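Local coordinates for glycosyltransferase-stabilizing protein Gtf2 (Streptococcus gordonii, PDB 5E9T) that acts with the glycosyltransferase GtfA to attach the first GlcNAc to the serine-rich adhesin GspB, as its substrate-binding, stabilizing partner, at residues Ala288-His293 / Asp356-Gly361. Sequence-based numbering, arbitrary orientation.
Sequences ALILTH and DINHGG
The ring N-H of H293 reaches across to the backbone carbonyl of G361, with ND1 3.0 Å from O and an N-H...O angle of 153°. The donor stands well above the carbonyl plane, while the oxygen lies at the ND1 edge of the imidazole, tilted 17° from the ring plane. Histidine suits the place because one flat side chain gives both a donor edge and a face, and its ring also stacks with that of H76.

Further in, T292 and N358 slide past each other in opposite directions, OG1 of the threonine lying 3.3 Å from CB of the asparagine. The small, branched threonine fits closely there, and its OG1 makes a weak hydrogen bond to S294 O. Beside this, the contact is apolar: I290 and I357 cross at about a right angle, their CD1 methyls 3.5 Å apart. I357 holds CG1 between its backbone N and carbonyl carbon, and the CD1 beyond it meets both CG1 and CD1 of I290. Beta-branched isoleucine suits I290, an extended strand position packed also on I314 and L355. The loop following strand 353-356 thus packs against the C-terminal end of strand 287-291, which pairs with strand 311-315 in a parallel beta-sheet, as in the Rossmann-like domains of GT-B glycosyltransferases.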
ATOM      1  N   ALA B 288      32.711 -40.760  10.088  1.00 81.52           N
ATOM      2  CA  ALA B 288      31.557 -40.032  10.589  1.00 74.11           C
ATOM      3  C   ALA B 288      30.886 -39.280   9.452  1.00 75.84           C
ATOM      4  O   ALA B 288      31.535 -38.863   8.490  1.00 80.72           O
ATOM      5  CB  ALA B 288      31.950 -39.044  11.692  1.00 69.81           C
ATOM      6  N   LEU B 289      29.566 -39.151   9.551  1.00 70.27           N
ATOM      7  CA  LEU B 289      28.804 -38.321   8.629  1.00 63.32           C
ATOM      8  C   LEU B 289      27.797 -37.514   9.425  1.00 66.43           C
ATOM      9  O   LEU B 289      26.935 -38.091  10.092  1.00 62.88           O
ATOM     10  CB  LEU B 289      28.091 -39.160   7.573  1.00 56.00           C
ATOM     11  CG  LEU B 289      27.166 -38.307   6.732  1.00 54.65           C
ATOM     12  CD1 LEU B 289      27.976 -37.318   5.902  1.00 53.52           C
ATOM     13  CD2 LEU B 289      26.291 -39.188   5.854  1.00 53.14           C
ATOM     14  N   ILE B 290      27.911 -36.188   9.359  1.00 72.23           N
ATOM     15  CA  ILE B 290      26.954 -35.285   9.987  1.00 70.66           C
ATOM     16  C   ILE B 290      26.437 -34.319   8.934  1.00 67.16           C
ATOM     17  O   ILE B 290      27.211 -33.798   8.123  1.00 63.79           O
ATOM     18  CB  ILE B 290      27.561 -34.492  11.164  1.00 67.77           C
ATOM     19  CG1 ILE B 290      28.596 -35.326  11.922  1.00 71.71           C
ATOM     20  CG2 ILE B 290      26.452 -33.996  12.086  1.00 66.06           C
ATOM     21  CD1 ILE B 290      28.047 -36.569  12.577  1.00 74.29           C
ATOM     22  N   LEU B 291      25.135 -34.066   8.963  1.00 63.34           N
ATOM     23  CA  LEU B 291      24.503 -33.086   8.094  1.00 61.75           C
ATOM     24  C   LEU B 291      23.982 -31.949   8.958  1.00 72.48           C
ATOM     25  O   LEU B 291      23.087 -32.155   9.784  1.00 82.57           O
ATOM     26  CB  LEU B 291      23.368 -33.716   7.296  1.00 58.62           C
ATOM     27  CG  LEU B 291      23.838 -34.736   6.278  1.00 56.40           C
ATOM     28  CD1 LEU B 291      22.661 -35.147   5.422  1.00 57.69           C
ATOM     29  CD2 LEU B 291      24.982 -34.162   5.451  1.00 51.73           C
ATOM     30  N   THR B 292      24.537 -30.757   8.766  1.00 74.45           N
ATOM     31  CA  THR B 292      24.162 -29.593   9.550  1.00 76.20           C
ATOM     32  C   THR B 292      23.784 -28.455   8.617  1.00 81.80           C
ATOM     33  O   THR B 292      24.214 -28.413   7.462  1.00 75.13           O
ATOM     34  CB  THR B 292      25.300 -29.148  10.475  1.00 72.51           C
ATOM     35  OG1 THR B 292      24.792 -28.224  11.443  1.00 77.95           O
ATOM     36  CG2 THR B 292      26.408 -28.475   9.673  1.00 67.85           C
ATOM     37  N   HIS B 293      22.908 -27.575   9.092  1.00 89.70           N
ATOM     38  CA  HIS B 293      22.691 -26.329   8.367  1.00 85.74           C
ATOM     39  C   HIS B 293      23.674 -25.233   8.756  1.00 86.88           C
ATOM     40  O   HIS B 293      24.198 -24.544   7.875  1.00 96.26           O
ATOM     41  CB  HIS B 293      21.245 -25.880   8.527  1.00 82.44           C
ATOM     42  CG  HIS B 293      20.330 -26.559   7.562  1.00 78.44           C
ATOM     43  ND1 HIS B 293      19.287 -27.368   7.955  1.00 74.99           N
ATOM     44  CD2 HIS B 293      20.349 -26.598   6.208  1.00 74.21           C
ATOM     45  CE1 HIS B 293      18.681 -27.849   6.884  1.00 67.78           C
ATOM     46  NE2 HIS B 293      19.305 -27.397   5.812  1.00 67.24           N
ATOM     47  N   ASP B 356      24.089 -37.445  15.799  1.00 76.66           N
ATOM     48  CA  ASP B 356      23.117 -36.372  15.616  1.00 82.27           C
ATOM     49  C   ASP B 356      23.523 -35.336  16.652  1.00 86.07           C
ATOM     50  O   ASP B 356      23.032 -35.307  17.780  1.00 90.70           O
ATOM     51  CB  ASP B 356      21.696 -36.886  15.810  1.00 85.13           C
ATOM     52  CG  ASP B 356      20.657 -35.998  15.161  1.00 84.89           C
ATOM     53  OD1 ASP B 356      21.029 -35.207  14.268  1.00 90.56           O
ATOM     54  OD2 ASP B 356      19.468 -36.106  15.530  1.00 77.89           O
ATOM     55  N   ILE B 357      24.438 -34.474  16.222  1.00 88.86           N
ATOM     56  CA  ILE B 357      25.123 -33.533  17.097  1.00 84.35           C
ATOM     57  C   ILE B 357      24.846 -32.077  16.758  1.00 87.33           C
ATOM     58  O   ILE B 357      25.229 -31.192  17.538  1.00 86.12           O
ATOM     59  CB  ILE B 357      26.634 -33.821  17.067  1.00 79.63           C
ATOM     60  CG1 ILE B 357      26.995 -34.218  15.635  1.00 82.77           C
ATOM     61  CG2 ILE B 357      26.958 -34.974  17.988  1.00 79.62           C
ATOM     62  CD1 ILE B 357      28.456 -34.439  15.384  1.00 92.31           C
ATOM     63  N   ASN B 358      24.222 -31.802  15.617  1.00 87.43           N
ATOM     64  CA  ASN B 358      24.079 -30.464  15.066  1.00 84.65           C
ATOM     65  C   ASN B 358      22.959 -29.688  15.754  1.00 91.07           C
ATOM     66  O   ASN B 358      22.124 -30.239  16.477  1.00 90.76           O
ATOM     67  CB  ASN B 358      23.854 -30.515  13.556  1.00 81.53           C
ATOM     68  CG  ASN B 358      22.885 -31.594  13.148  1.00 85.56           C
ATOM     69  OD1 ASN B 358      22.392 -32.349  13.982  1.00 93.08           O
ATOM     70  ND2 ASN B 358      22.601 -31.672  11.855  1.00 80.76           N
ATOM     71  N   HIS B 359      22.975 -28.380  15.530  1.00 96.78           N
ATOM     72  CA  HIS B 359      21.974 -27.454  16.030  1.00 90.22           C
ATOM     73  C   HIS B 359      21.147 -26.915  14.870  1.00 81.73           C
ATOM     74  O   HIS B 359      21.574 -26.929  13.711  1.00 83.36           O
ATOM     75  CB  HIS B 359      22.628 -26.295  16.789  1.00 88.83           C
ATOM     76  CG  HIS B 359      22.907 -26.597  18.226  1.00 88.70           C
ATOM     77  ND1 HIS B 359      24.176 -26.590  18.762  1.00 89.19           N
ATOM     78  CD2 HIS B 359      22.073 -26.918  19.243  1.00 91.06           C
ATOM     79  CE1 HIS B 359      24.111 -26.890  20.047  1.00 90.86           C
ATOM     80  NE2 HIS B 359      22.846 -27.096  20.363  1.00 94.36           N
ATOM     81  N   GLY B 360      19.935 -26.469  15.190  1.00 75.33           N
ATOM     82  CA  GLY B 360      19.047 -25.966  14.161  1.00 75.12           C
ATOM     83  C   GLY B 360      18.215 -27.076  13.539  1.00 78.24           C
ATOM     84  O   GLY B 360      17.959 -28.115  14.149  1.00 84.19           O
ATOM     85  N   GLY B 361      17.802 -26.848  12.289  1.00 77.56           N
ATOM     86  CA  GLY B 361      16.891 -27.750  11.621  1.00 80.95           C
ATOM     87  C   GLY B 361      17.580 -28.883  10.880  1.00 80.98           C
ATOM     88  O   GLY B 361      18.766 -28.831  10.562  1.00 77.31           O
TER